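Local coordinates for protein putative agmatinase (Clostridium difficile, PDB 3LHL) that probably hydrolyses agmatine to putrescine and urea with a manganese cofactor, at residues Asn4-Ser8 / Lys83-Lys89; Ser33-Phe38 / Thr260-Cys264; Thr124-Glu128 / His137-Arg143; Ile233-Ser237 / Ile273-Lys277. All coordinates share one frame; numbering follows the deposited sequence.

Interaction 1. Residues Asn4-Ser8 / Lys83-Lys89. With PO4 (phosphate ion), chain G.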
loop_
_atom_site.group_PDB
_atom_site.type_symbol
_atom_site.label_atom_id
_atom_site.label_comp_id
_atom_site.label_asym_id
_atom_site.label_seq_id
_atom_site.Cartn_x
_atom_site.Cartn_y
_atom_site.Cartn_z
ATOM N N ASN A 4 7.825 -12.648 -17.443
ATOM C CA ASN A 4 7.749 -14.063 -16.967
ATOM C C ASN A 4 8.110 -14.139 -15.486
ATOM O O ASN A 4 8.975 -13.407 -15.002
ATOM C CB ASN A 4 8.694 -14.951 -17.783
ATOM C CG ASN A 4 8.542 -16.433 -17.455
ATOM O OD1 ASN A 4 8.825 -16.872 -16.336
ATOM N ND2 ASN A 4 8.093 -17.209 -18.435
ATOM N N TYR A 5 7.438 -15.039 -14.778
ATOM C CA TYR A 5 7.635 -15.220 -13.347
ATOM C C TYR A 5 9.072 -15.477 -12.897
ATOM O O TYR A 5 9.639 -14.693 -12.136
ATOM C CB TYR A 5 6.750 -16.360 -12.854
ATOM C CG TYR A 5 6.690 -16.486 -11.352
ATOM C CD1 TYR A 5 5.911 -15.616 -10.592
ATOM C CD2 TYR A 5 7.408 -17.481 -10.688
ATOM C CE1 TYR A 5 5.842 -15.735 -9.208
ATOM C CE2 TYR A 5 7.347 -17.610 -9.302
ATOM C CZ TYR A 5 6.561 -16.736 -8.572
ATOM O OH TYR A 5 6.483 -16.872 -7.210
ATOM N N GLU A 6 9.657 -16.576 -13.364
ATOM C CA GLU A 6 11.012 -16.944 -12.970
ATOM C C GLU A 6 12.080 -15.881 -13.206
ATOM O O GLU A 6 13.031 -15.779 -12.434
ATOM C CB GLU A 6 11.435 -18.247 -13.662
ATOM C CG GLU A 6 11.600 -18.147 -15.175
ATOM C CD GLU A 6 12.364 -19.330 -15.761
ATOM O OE1 GLU A 6 13.545 -19.523 -15.390
ATOM O OE2 GLU A 6 11.784 -20.067 -16.590
ATOM N N GLU A 7 11.929 -15.085 -14.258
ATOM C CA GLU A 7 12.927 -14.064 -14.563
ATOM C C GLU A 7 12.800 -12.761 -13.780
ATOM O O GLU A 7 13.793 -12.070 -13.564
ATOM C CB GLU A 7 12.906 -13.739 -16.057
ATOM C CG GLU A 7 13.064 -14.947 -16.964
ATOM C CD GLU A 7 13.219 -14.559 -18.423
ATOM O OE1 GLU A 7 14.287 -14.017 -18.785
ATOM O OE2 GLU A 7 12.269 -14.786 -19.206
ATOM N N SER A 8 11.590 -12.426 -13.352
ATOM C CA SER A 8 11.364 -11.174 -12.631
ATOM C C SER A 8 11.562 -11.261 -11.121
ATOM O O SER A 8 11.336 -12.305 -10.513
ATOM C CB SER A 8 9.954 -10.657 -12.927
ATOM O OG SER A 8 9.745 -10.476 -14.318
ATOM N N LYS A 83 3.858 -17.811 -1.844
ATOM C CA LYS A 83 4.604 -18.423 -2.926
ATOM C C LYS A 83 5.615 -17.438 -3.517
ATOM O O LYS A 83 6.749 -17.816 -3.830
ATOM C CB LYS A 83 3.641 -18.930 -3.998
ATOM C CG LYS A 83 2.730 -20.033 -3.492
ATOM C CD LYS A 83 1.583 -20.303 -4.448
ATOM C CE LYS A 83 0.586 -21.270 -3.828
ATOM N NZ LYS A 83 -0.643 -21.420 -4.662
ATOM N N ILE A 84 5.218 -16.176 -3.655
ATOM C CA ILE A 84 6.123 -15.167 -4.203
ATOM C C ILE A 84 7.299 -14.958 -3.249
ATOM O O ILE A 84 8.457 -14.940 -3.668
ATOM C CB ILE A 84 5.393 -13.822 -4.427
ATOM C CG1 ILE A 84 4.289 -14.003 -5.478
ATOM C CG2 ILE A 84 6.392 -12.750 -4.874
ATOM C CD1 ILE A 84 3.365 -12.819 -5.618
ATOM N N VAL A 85 6.997 -14.813 -1.965
ATOM C CA VAL A 85 8.038 -14.620 -0.968
ATOM C C VAL A 85 8.947 -15.846 -0.922
ATOM O O VAL A 85 10.173 -15.725 -0.844
ATOM C CB VAL A 85 7.432 -14.406 0.438
ATOM C CG1 VAL A 85 8.543 -14.392 1.491
ATOM C CG2 VAL A 85 6.628 -13.106 0.469
ATOM N N ARG A 86 8.329 -17.024 -0.959
ATOM C CA ARG A 86 9.057 -18.288 -0.918
ATOM C C ARG A 86 10.046 -18.390 -2.071
ATOM O O ARG A 86 11.132 -18.941 -1.921
ATOM C CB ARG A 86 8.077 -19.461 -0.995
ATOM C CG ARG A 86 8.736 -20.832 -1.136
ATOM C CD ARG A 86 7.757 -21.835 -1.729
ATOM N NE ARG A 86 7.350 -21.421 -3.069
ATOM C CZ ARG A 86 6.287 -21.888 -3.714
ATOM N NH1 ARG A 86 5.499 -22.795 -3.150
ATOM N NH2 ARG A 86 6.008 -21.438 -4.925
ATOM N N ASP A 87 9.659 -17.858 -3.225
ATOM C CA ASP A 87 10.514 -17.905 -4.402
ATOM C C ASP A 87 11.529 -16.766 -4.434
ATOM O O ASP A 87 12.112 -16.482 -5.476
ATOM C CB ASP A 87 9.654 -17.879 -5.666
ATOM C CG ASP A 87 8.722 -19.073 -5.760
ATOM O OD1 ASP A 87 9.006 -20.100 -5.104
ATOM O OD2 ASP A 87 7.713 -18.991 -6.499
ATOM N N SER A 88 11.736 -16.121 -3.289
ATOM C CA SER A 88 12.684 -15.015 -3.184
ATOM C C SER A 88 12.375 -13.871 -4.145
ATOM O O SER A 88 13.253 -13.387 -4.856
ATOM C CB SER A 88 14.114 -15.505 -3.438
ATOM O OG SER A 88 14.534 -16.405 -2.430
ATOM N N LYS A 89 11.123 -13.443 -4.166
ATOM C CA LYS A 89 10.723 -12.349 -5.033
ATOM C C LYS A 89 9.890 -11.379 -4.212
ATOM O O LYS A 89 9.402 -11.722 -3.134
ATOM C CB LYS A 89 9.909 -12.878 -6.217
ATOM C CG LYS A 89 10.666 -13.853 -7.096
ATOM C CD LYS A 89 9.761 -14.454 -8.158
ATOM C CE LYS A 89 10.523 -15.447 -9.016
ATOM N NZ LYS A 89 11.725 -14.820 -9.638
HETATM P P PO4 G . 4.582 -25.677 -1.355
HETATM O O1 PO4 G . 3.531 -25.299 -0.369
HETATM O O2 PO4 G . 5.747 -24.764 -1.211
HETATM O O3 PO4 G . 5.016 -27.079 -1.106
HETATM O O4 PO4 G . 4.030 -25.567 -2.733
#
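The Schellman motif that ends helix 70-86 meets the turn at residues 4-8, before strand 10-15, and Tyr5 and Lys89 carry most of the contact. Ser88, with positive phi, is the C-prime residue of the motif. Lys89 N returns to Ile84 O, and Ser88 N to Val85 O. Tyr5 reaches the helix end with its phenol. Its OH donates to Asp87 OD2 at 2.6 Å. That oxygen is met on its anti side, and the ring and carboxylate planes stand 83° apart. Arg86 NE forms a salt bridge of 2.9 Å with the other oxygen, Asp87 OD1, so each carboxylate oxygen has a partner. Arg86 NE comes from above the carboxylate plane. Arg86 NH1 in turn donates to a phosphate ion, probably from the crystallisation liquor.

Lys89 runs back toward the turn. Its CE lies over one face of the Tyr5 ring, 4.2 Å from the centroid, in a CH-pi contact. A bend at chi4 (-56°) turns NZ away from the ring face, to the backbone carbonyls. There it donates to Ser8 O at 2.7 Å, and weakly to Tyr5 O and Glu6 O. The ammonium group thus gathers three carbonyls of one turn.

Tyr5, Ile84 and Lys89 all touch Ile11 of strand 10-15. Tyr5 also meets the ring of Tyr60 on strand 57-62, and Val85 packs against helix 101-111.

Interaction 2. Residues Ser33-Phe38 / Thr260-Cys264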
loop_
_atom_site.group_PDB
_atom_site.type_symbol
_atom_site.label_atom_id
_atom_site.label_comp_id
_atom_site.label_asym_id
_atom_site.label_seq_id
_atom_site.Cartn_x
_atom_site.Cartn_y
_atom_site.Cartn_z
ATOM N N SER A 33 -9.494 -1.508 -13.456
ATOM C CA SER A 33 -9.683 -0.175 -14.003
ATOM C C SER A 33 -8.325 0.366 -14.469
ATOM O O SER A 33 -8.223 1.018 -15.504
ATOM C CB SER A 33 -10.277 0.751 -12.944
ATOM O OG SER A 33 -10.381 2.071 -13.439
HETATM N N MSE A 34 -7.280 0.078 -13.699
HETATM C CA MSE A 34 -5.943 0.534 -14.047
HETATM C C MSE A 34 -5.397 -0.235 -15.247
HETATM O O MSE A 34 -4.586 0.286 -16.010
HETATM C CB MSE A 34 -4.992 0.346 -12.865
HETATM C CG MSE A 34 -5.376 1.109 -11.609
HETATM SE SE MSE A 34 -4.212 0.626 -10.144
HETATM C CE MSE A 34 -5.512 0.172 -8.815
ATOM N N ARG A 35 -5.845 -1.476 -15.406
ATOM C CA ARG A 35 -5.373 -2.319 -16.495
ATOM C C ARG A 35 -5.648 -1.746 -17.881
ATOM O O ARG A 35 -4.769 -1.746 -18.742
ATOM C CB ARG A 35 -5.973 -3.727 -16.382
ATOM C CG ARG A 35 -5.558 -4.658 -17.513
ATOM C CD ARG A 35 -5.846 -6.115 -17.197
ATOM N NE ARG A 35 -5.187 -6.535 -15.961
ATOM C CZ ARG A 35 -5.828 -6.778 -14.822
ATOM N NH1 ARG A 35 -7.150 -6.649 -14.760
ATOM N NH2 ARG A 35 -5.151 -7.145 -13.745
ATOM N N LYS A 36 -6.858 -1.249 -18.099
ATOM C CA LYS A 36 -7.199 -0.688 -19.402
ATOM C C LYS A 36 -6.647 0.720 -19.571
ATOM O O LYS A 36 -6.843 1.347 -20.608
ATOM C CB LYS A 36 -8.717 -0.661 -19.589
ATOM C CG LYS A 36 -9.466 0.161 -18.553
ATOM C CD LYS A 36 -10.932 0.339 -18.939
ATOM C CE LYS A 36 -11.072 1.176 -20.213
ATOM N NZ LYS A 36 -12.487 1.520 -20.549
ATOM N N GLU A 37 -5.957 1.206 -18.547
ATOM C CA GLU A 37 -5.385 2.547 -18.554
ATOM C C GLU A 37 -3.857 2.525 -18.665
ATOM O O GLU A 37 -3.264 3.269 -19.446
ATOM C CB GLU A 37 -5.795 3.270 -17.264
ATOM C CG GLU A 37 -5.160 4.637 -17.045
ATOM C CD GLU A 37 -5.926 5.762 -17.718
ATOM O OE1 GLU A 37 -7.143 5.891 -17.453
ATOM O OE2 GLU A 37 -5.312 6.520 -18.504
ATOM N N PHE A 38 -3.230 1.668 -17.870
ATOM C CA PHE A 38 -1.781 1.558 -17.851
ATOM C C PHE A 38 -1.157 1.458 -19.251
ATOM O O PHE A 38 -0.083 2.008 -19.497
ATOM C CB PHE A 38 -1.370 0.348 -17.007
ATOM C CG PHE A 38 0.031 0.430 -16.482
ATOM C CD1 PHE A 38 0.358 1.348 -15.488
ATOM C CD2 PHE A 38 1.030 -0.379 -17.003
ATOM C CE1 PHE A 38 1.668 1.460 -15.022
ATOM C CE2 PHE A 38 2.337 -0.277 -16.546
ATOM C CZ PHE A 38 2.659 0.645 -15.555
ATOM N N THR A 260 -7.617 7.107 -11.305
ATOM C CA THR A 260 -7.059 5.894 -11.888
ATOM C C THR A 260 -5.687 6.191 -12.490
ATOM O O THR A 260 -4.746 5.405 -12.358
ATOM C CB THR A 260 -7.999 5.345 -12.986
ATOM O OG1 THR A 260 -9.277 5.052 -12.406
ATOM C CG2 THR A 260 -7.423 4.071 -13.617
ATOM N N VAL A 261 -5.583 7.338 -13.150
ATOM C CA VAL A 261 -4.338 7.745 -13.773
ATOM C C VAL A 261 -3.285 7.934 -12.690
ATOM O O VAL A 261 -2.136 7.537 -12.849
ATOM C CB VAL A 261 -4.527 9.062 -14.558
ATOM C CG1 VAL A 261 -3.216 9.485 -15.198
ATOM C CG2 VAL A 261 -5.603 8.875 -15.619
ATOM N N ILE A 262 -3.689 8.543 -11.582
ATOM C CA ILE A 262 -2.779 8.774 -10.468
ATOM C C ILE A 262 -2.260 7.443 -9.925
ATOM O O ILE A 262 -1.067 7.297 -9.655
ATOM C CB ILE A 262 -3.486 9.545 -9.333
ATOM C CG1 ILE A 262 -3.906 10.933 -9.840
ATOM C CG2 ILE A 262 -2.580 9.633 -8.118
ATOM C CD1 ILE A 262 -4.631 11.794 -8.811
ATOM N N ALA A 263 -3.158 6.474 -9.769
ATOM C CA ALA A 263 -2.776 5.162 -9.255
ATOM C C ALA A 263 -1.797 4.487 -10.220
ATOM O O ALA A 263 -0.847 3.824 -9.802
ATOM C CB ALA A 263 -4.022 4.285 -9.071
ATOM N N CYS A 264 -2.040 4.664 -11.512
ATOM C CA CYS A 264 -1.186 4.064 -12.523
ATOM C C CYS A 264 0.217 4.635 -12.448
ATOM O O CYS A 264 1.195 3.894 -12.515
ATOM C CB CYS A 264 -1.769 4.292 -13.914
ATOM S SG CYS A 264 -3.228 3.280 -14.273
HETATM O O HOH W 1 -11.217 4.452 -14.399
#
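Ser33 faces Thr260 where helix 30-38 packs across helix 258-278, their short segments crossing at -75° with axes 9.4 Å apart. Ser33 OG and Thr260 OG1 are joined through one water, 2.7 Å from Ser33 OG and 2.8 Å from Thr260 OG1. The Thr260 methyl CG2 packs against Ser33 OG, Met34 CA and Glu37 CB.

Met34, a selenomethionine, comes next. Its CB rests on Cys264 SG at 3.7 Å, and its CG touches both that sulfur and Thr260 CG2. SE reaches Ala263 CB at 3.8 Å. Beyond the two segments, Met34 also packs on Leu249. Its side chain is about 9 Å from that of Glu248, a manganese-binding residue of this protein whose ion is not bound to this chain.

Glu37 points its CB toward the other helix. Its CG lies 3.6 Å from Cys264 SG, so the sulfur sits between the stems of Met34 and Glu37. The chain of Glu37 then bends at chi2 (86°). This lays the carboxylate beside Val261, with OE2 against CG2.

Phe38 closes the row. Its ring turns an edge to the second helix, with CE1 3.5 Å from Cys264 O, which lies near the ring plane. Its CD1 touches Cys264 CB. Leu41 touches Cys264 from a loop.

The interface is thus mainly apolar packing round Cys264 SG. Its polar part lies at the Ser33 and Thr260 end, where water links the hydroxyls, while the Glu37 carboxylate lies beside a Val261 methyl.

Interaction 3. Residues Thr124-Glu128 / His137-Arg143. With MN (manganese (II) ion), chain B.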
loop_
_atom_site.group_PDB
_atom_site.type_symbol
_atom_site.label_atom_id
_atom_site.label_comp_id
_atom_site.label_asym_id
_atom_site.label_seq_id
_atom_site.Cartn_x
_atom_site.Cartn_y
_atom_site.Cartn_z
ATOM N N THR A 124 -5.849 6.430 10.498
ATOM C CA THR A 124 -4.962 5.681 11.383
ATOM C C THR A 124 -5.106 4.170 11.198
ATOM O O THR A 124 -4.113 3.439 11.201
ATOM C CB THR A 124 -5.244 6.000 12.882
ATOM O OG1 THR A 124 -6.492 5.410 13.272
ATOM C CG2 THR A 124 -5.306 7.512 13.119
ATOM N N ASP A 125 -6.344 3.709 11.031
ATOM C CA ASP A 125 -6.611 2.281 10.876
ATOM C C ASP A 125 -6.197 1.526 12.142
ATOM O O ASP A 125 -5.898 0.335 12.100
ATOM C CB ASP A 125 -5.855 1.715 9.669
ATOM C CG ASP A 125 -6.495 2.095 8.352
ATOM O OD1 ASP A 125 -7.614 2.649 8.375
ATOM O OD2 ASP A 125 -5.886 1.832 7.294
ATOM N N LEU A 126 -6.190 2.228 13.272
ATOM C CA LEU A 126 -5.790 1.619 14.528
ATOM C C LEU A 126 -6.932 1.108 15.408
ATOM O O LEU A 126 -6.686 0.448 16.415
ATOM C CB LEU A 126 -4.924 2.600 15.321
ATOM C CG LEU A 126 -3.484 2.782 14.830
ATOM C CD1 LEU A 126 -2.762 3.800 15.693
ATOM C CD2 LEU A 126 -2.755 1.442 14.883
ATOM N N ARG A 127 -8.178 1.386 15.047
ATOM C CA ARG A 127 -9.262 0.909 15.894
ATOM C C ARG A 127 -9.310 -0.618 15.926
ATOM O O ARG A 127 -8.970 -1.286 14.947
ATOM C CB ARG A 127 -10.606 1.493 15.449
ATOM C CG ARG A 127 -11.153 0.998 14.131
ATOM C CD ARG A 127 -12.345 1.868 13.748
ATOM N NE ARG A 127 -11.916 3.250 13.540
ATOM C CZ ARG A 127 -12.728 4.303 13.520
ATOM N NH1 ARG A 127 -14.033 4.149 13.702
ATOM N NH2 ARG A 127 -12.228 5.514 13.310
ATOM N N GLU A 128 -9.718 -1.153 17.074
ATOM C CA GLU A 128 -9.801 -2.592 17.298
ATOM C C GLU A 128 -10.857 -3.261 16.417
ATOM O O GLU A 128 -10.648 -4.362 15.915
ATOM C CB GLU A 128 -10.094 -2.851 18.778
ATOM C CG GLU A 128 -10.149 -4.323 19.195
ATOM C CD GLU A 128 -8.868 -5.090 18.890
ATOM O OE1 GLU A 128 -7.771 -4.493 18.940
ATOM O OE2 GLU A 128 -8.961 -6.302 18.617
ATOM N N HIS A 137 -10.952 -2.918 6.879
ATOM C CA HIS A 137 -9.959 -2.040 6.277
ATOM C C HIS A 137 -9.534 -0.982 7.299
ATOM O O HIS A 137 -8.421 -0.458 7.238
ATOM C CB HIS A 137 -10.530 -1.349 5.027
ATOM C CG HIS A 137 -11.804 -0.597 5.268
ATOM N ND1 HIS A 137 -13.046 -1.197 5.217
ATOM C CD2 HIS A 137 -12.030 0.709 5.551
ATOM C CE1 HIS A 137 -13.981 -0.292 5.454
ATOM N NE2 HIS A 137 -13.393 0.871 5.661
ATOM N N ALA A 138 -10.423 -0.696 8.250
ATOM C CA ALA A 138 -10.183 0.316 9.282
ATOM C C ALA A 138 -9.433 -0.160 10.529
ATOM O O ALA A 138 -9.152 0.639 11.429
ATOM C CB ALA A 138 -11.510 0.938 9.702
ATOM N N THR A 139 -9.109 -1.449 10.588
ATOM C CA THR A 139 -8.398 -1.991 11.741
ATOM C C THR A 139 -7.107 -2.673 11.309
ATOM O O THR A 139 -6.391 -3.225 12.142
ATOM C CB THR A 139 -9.238 -3.058 12.472
ATOM O OG1 THR A 139 -9.333 -4.221 11.642
ATOM C CG2 THR A 139 -10.652 -2.543 12.773
ATOM N N VAL A 140 -6.807 -2.631 10.015
ATOM C CA VAL A 140 -5.626 -3.308 9.490
ATOM C C VAL A 140 -4.302 -3.037 10.216
ATOM O O VAL A 140 -3.546 -3.971 10.486
ATOM C CB VAL A 140 -5.449 -3.031 7.960
ATOM C CG1 VAL A 140 -5.047 -1.576 7.714
ATOM C CG2 VAL A 140 -4.416 -3.990 7.380
ATOM N N ILE A 141 -4.017 -1.783 10.549
ATOM C CA ILE A 141 -2.762 -1.490 11.226
ATOM C C ILE A 141 -2.747 -2.016 12.655
ATOM O O ILE A 141 -1.692 -2.384 13.173
ATOM C CB ILE A 141 -2.454 0.030 11.214
ATOM C CG1 ILE A 141 -2.345 0.514 9.767
ATOM C CG2 ILE A 141 -1.136 0.315 11.940
ATOM C CD1 ILE A 141 -1.316 -0.243 8.945
ATOM N N LYS A 142 -3.914 -2.054 13.295
ATOM C CA LYS A 142 -3.997 -2.568 14.655
ATOM C C LYS A 142 -3.688 -4.062 14.583
ATOM O O LYS A 142 -2.967 -4.598 15.422
ATOM C CB LYS A 142 -5.397 -2.344 15.230
ATOM C CG LYS A 142 -5.558 -2.801 16.675
ATOM C CD LYS A 142 -4.624 -2.039 17.612
ATOM C CE LYS A 142 -4.663 -2.610 19.020
ATOM N NZ LYS A 142 -6.026 -2.549 19.620
ATOM N N ARG A 143 -4.228 -4.727 13.565
ATOM C CA ARG A 143 -3.980 -6.154 13.380
ATOM C C ARG A 143 -2.489 -6.395 13.197
ATOM O O ARG A 143 -1.928 -7.328 13.770
ATOM C CB ARG A 143 -4.725 -6.683 12.153
ATOM C CG ARG A 143 -6.217 -6.778 12.352
ATOM C CD ARG A 143 -6.533 -7.605 13.591
ATOM N NE ARG A 143 -7.664 -7.018 14.289
ATOM C CZ ARG A 143 -7.626 -6.561 15.534
ATOM N NH1 ARG A 143 -6.510 -6.629 16.245
ATOM N NH2 ARG A 143 -8.710 -6.009 16.054
HETATM MN MN MN B . -6.215 2.520 5.073
HETATM O O HOH W 2 -7.487 0.492 19.600
HETATM O O HOH W 3 -9.565 3.283 11.477
#
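Asp125 packs its side chain against Val140 CG1 and Ile141 CG1. Its OD2 binds a manganese ion at 2.4 Å, and His98, Asp121 and Asp202 complete the site. Asp125 is the last acid of the Asp-x-His-x-Asp run of arginase-family metal sites, with Asp121 and His123.

Backbone bonds across the contact are weak. Asp125 O receives Ile141 N and Lys142 N in the first turn of helix 140-148. Asp125 CA makes a CA-H...O contact of 3.1 Å with Ala138 O. Within the loop, Thr124 OG1 accepts from Leu126 N, a local ST turn.

The apolar part is Leu126 CD2 on Ile141 CG2, 3.5 Å apart.

Charged groups meet at the far end. Glu128 OE1 takes Lys142 NZ at 2.7 Å, nearly along its C-O axis. Glu128 OE2 forms a salt bridge with Arg143 NH2 at 2.6 Å, though its hydrogen bond is weak in angle. The carboxylate and guanidinium planes are 59° apart. Arg143 also pairs with Asp146. Arg127 forms a salt bridge with Glu165 of helix 163-170.

The chemistry is divided by place. A buried aspartate serves the metal, while a salt-bridge network ties the same loop to the helix.

Interaction 4. Residues Ile233-Ser237 / Ile273-Lys277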
loop_
_atom_site.group_PDB
_atom_site.type_symbol
_atom_site.label_atom_id
_atom_site.label_comp_id
_atom_site.label_asym_id
_atom_site.label_seq_id
_atom_site.Cartn_x
_atom_site.Cartn_y
_atom_site.Cartn_z
ATOM N N ILE A 233 13.044 9.904 -2.282
ATOM C CA ILE A 233 13.603 9.589 -0.971
ATOM C C ILE A 233 13.905 8.097 -0.829
ATOM O O ILE A 233 14.935 7.708 -0.273
ATOM C CB ILE A 233 12.628 10.031 0.137
ATOM C CG1 ILE A 233 12.525 11.561 0.131
ATOM C CG2 ILE A 233 13.083 9.495 1.486
ATOM C CD1 ILE A 233 11.392 12.112 0.955
ATOM N N ILE A 234 13.003 7.260 -1.329
ATOM C CA ILE A 234 13.215 5.828 -1.259
ATOM C C ILE A 234 14.343 5.440 -2.211
ATOM O O ILE A 234 15.204 4.634 -1.866
ATOM C CB ILE A 234 11.929 5.051 -1.631
ATOM C CG1 ILE A 234 10.939 5.121 -0.467
ATOM C CG2 ILE A 234 12.262 3.605 -1.982
ATOM C CD1 ILE A 234 9.628 4.447 -0.747
ATOM N N LYS A 235 14.336 6.022 -3.408
ATOM C CA LYS A 235 15.367 5.724 -4.392
ATOM C C LYS A 235 16.773 6.031 -3.883
ATOM O O LYS A 235 17.701 5.270 -4.141
ATOM C CB LYS A 235 15.125 6.505 -5.688
ATOM C CG LYS A 235 16.261 6.369 -6.699
ATOM C CD LYS A 235 15.943 7.082 -8.000
ATOM C CE LYS A 235 17.082 6.958 -9.003
ATOM N NZ LYS A 235 18.313 7.686 -8.565
ATOM N N ASN A 236 16.927 7.143 -3.169
ATOM C CA ASN A 236 18.236 7.533 -2.657
ATOM C C ASN A 236 18.567 6.941 -1.288
ATOM O O ASN A 236 19.649 7.180 -0.755
ATOM C CB ASN A 236 18.348 9.065 -2.573
ATOM C CG ASN A 236 18.214 9.742 -3.929
ATOM O OD1 ASN A 236 18.709 9.241 -4.936
ATOM N ND2 ASN A 236 17.556 10.893 -3.954
ATOM N N SER A 237 17.649 6.173 -0.715
ATOM C CA SER A 237 17.892 5.593 0.601
ATOM C C SER A 237 18.476 4.190 0.523
ATOM O O SER A 237 18.744 3.671 -0.558
ATOM C CB SER A 237 16.595 5.526 1.400
ATOM O OG SER A 237 15.817 4.409 0.998
ATOM N N ILE A 273 11.348 2.204 -8.624
ATOM C CA ILE A 273 12.121 2.322 -7.397
ATOM C C ILE A 273 12.565 0.976 -6.828
ATOM O O ILE A 273 13.736 0.785 -6.508
ATOM C CB ILE A 273 11.307 3.115 -6.340
ATOM C CG1 ILE A 273 11.875 4.524 -6.233
ATOM C CG2 ILE A 273 11.306 2.412 -4.992
ATOM C CD1 ILE A 273 11.923 5.241 -7.549
ATOM N N ILE A 274 11.627 0.044 -6.708
ATOM C CA ILE A 274 11.937 -1.269 -6.163
ATOM C C ILE A 274 12.803 -2.072 -7.131
ATOM O O ILE A 274 13.804 -2.669 -6.730
ATOM C CB ILE A 274 10.636 -2.056 -5.848
ATOM C CG1 ILE A 274 9.793 -1.277 -4.839
ATOM C CG2 ILE A 274 10.972 -3.429 -5.277
ATOM C CD1 ILE A 274 8.419 -1.861 -4.613
ATOM N N SER A 275 12.424 -2.072 -8.405
ATOM C CA SER A 275 13.170 -2.814 -9.416
ATOM C C SER A 275 14.623 -2.370 -9.504
ATOM O O SER A 275 15.522 -3.196 -9.674
ATOM C CB SER A 275 12.509 -2.659 -10.785
ATOM O OG SER A 275 11.238 -3.277 -10.795
ATOM N N ASP A 276 14.853 -1.068 -9.376
ATOM C CA ASP A 276 16.206 -0.539 -9.456
ATOM C C ASP A 276 17.076 -0.999 -8.295
ATOM O O ASP A 276 18.255 -1.299 -8.484
ATOM C CB ASP A 276 16.188 0.989 -9.506
ATOM C CG ASP A 276 17.565 1.573 -9.759
ATOM O OD1 ASP A 276 18.154 1.251 -10.809
ATOM O OD2 ASP A 276 18.062 2.347 -8.912
ATOM N N LYS A 277 16.501 -1.055 -7.098
ATOM C CA LYS A 277 17.257 -1.484 -5.926
ATOM C C LYS A 277 17.668 -2.941 -6.044
ATOM O O LYS A 277 18.802 -3.298 -5.734
ATOM C CB LYS A 277 16.444 -1.286 -4.647
ATOM C CG LYS A 277 16.310 0.162 -4.234
ATOM C CD LYS A 277 15.859 0.288 -2.789
ATOM C CE LYS A 277 15.824 1.743 -2.375
ATOM N NZ LYS A 277 17.111 2.409 -2.708
#
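Ile234 lays its methyl CG2 against CG2 of Ile273, the two carbons only 3.4 Å apart. This is closer than methyls normally pack, and the side chains cross at about a right angle. Beside them, Lys235 CB rests on Ile273 CG1 at 3.8 Å.

Lys277, one turn further along helix 258-278, spans to the end of helix 229-235. Its chain is extended until chi4 (-51°), where it bends. Its CE comes 3.0 Å from Ile234 O. NZ donates to Ser237 O at 3.0 Å, from above the carbonyl plane, and more weakly to Lys235 O. Ile234 O already accepts from Ser237 N and Ser237 OG, which approach from the same face. The hydroxyl bond is 2.9 Å long and ties Ser237 back to the last turn of its own helix.

On the inner side Ile234 and Ile274 both touch Ile241 of strand 240-247. Phe185 of helix 185-191 touches Ile234. Asp276 OD1 is hydrogen-bonded to Tyr55 OH.

An ammonium group thus meets carbonyls at a helix C-terminus, where the helix dipole would probably favour a positive charge. The isoleucines pack tightly beside it, so polar and apolar contacts join the same two helices.

How the interactions relate
Interactions 2 and 4 share helix 258-278. Interaction 2 joins its early part to helix 30-38, and interaction 4 joins its late part to helix 229-235. Interaction 2 is mostly apolar, whereas interaction 4 adds a lysine to its isoleucines. Interactions 1 and 4 both set a lysine ammonium against backbone carbonyls, in one case of the turn at residues 4-8 and in the other of a helix end. Both lie away from the annotated sites. Interaction 1 includes the exposed Glu6 and Lys83 and lies farthest from the chain's centre, about 19 Å. Interaction 3 lies nearest, about 14 Å, with seven of twelve touching residues buried. It alone combines a manganese ligand with salt bridges across the contact.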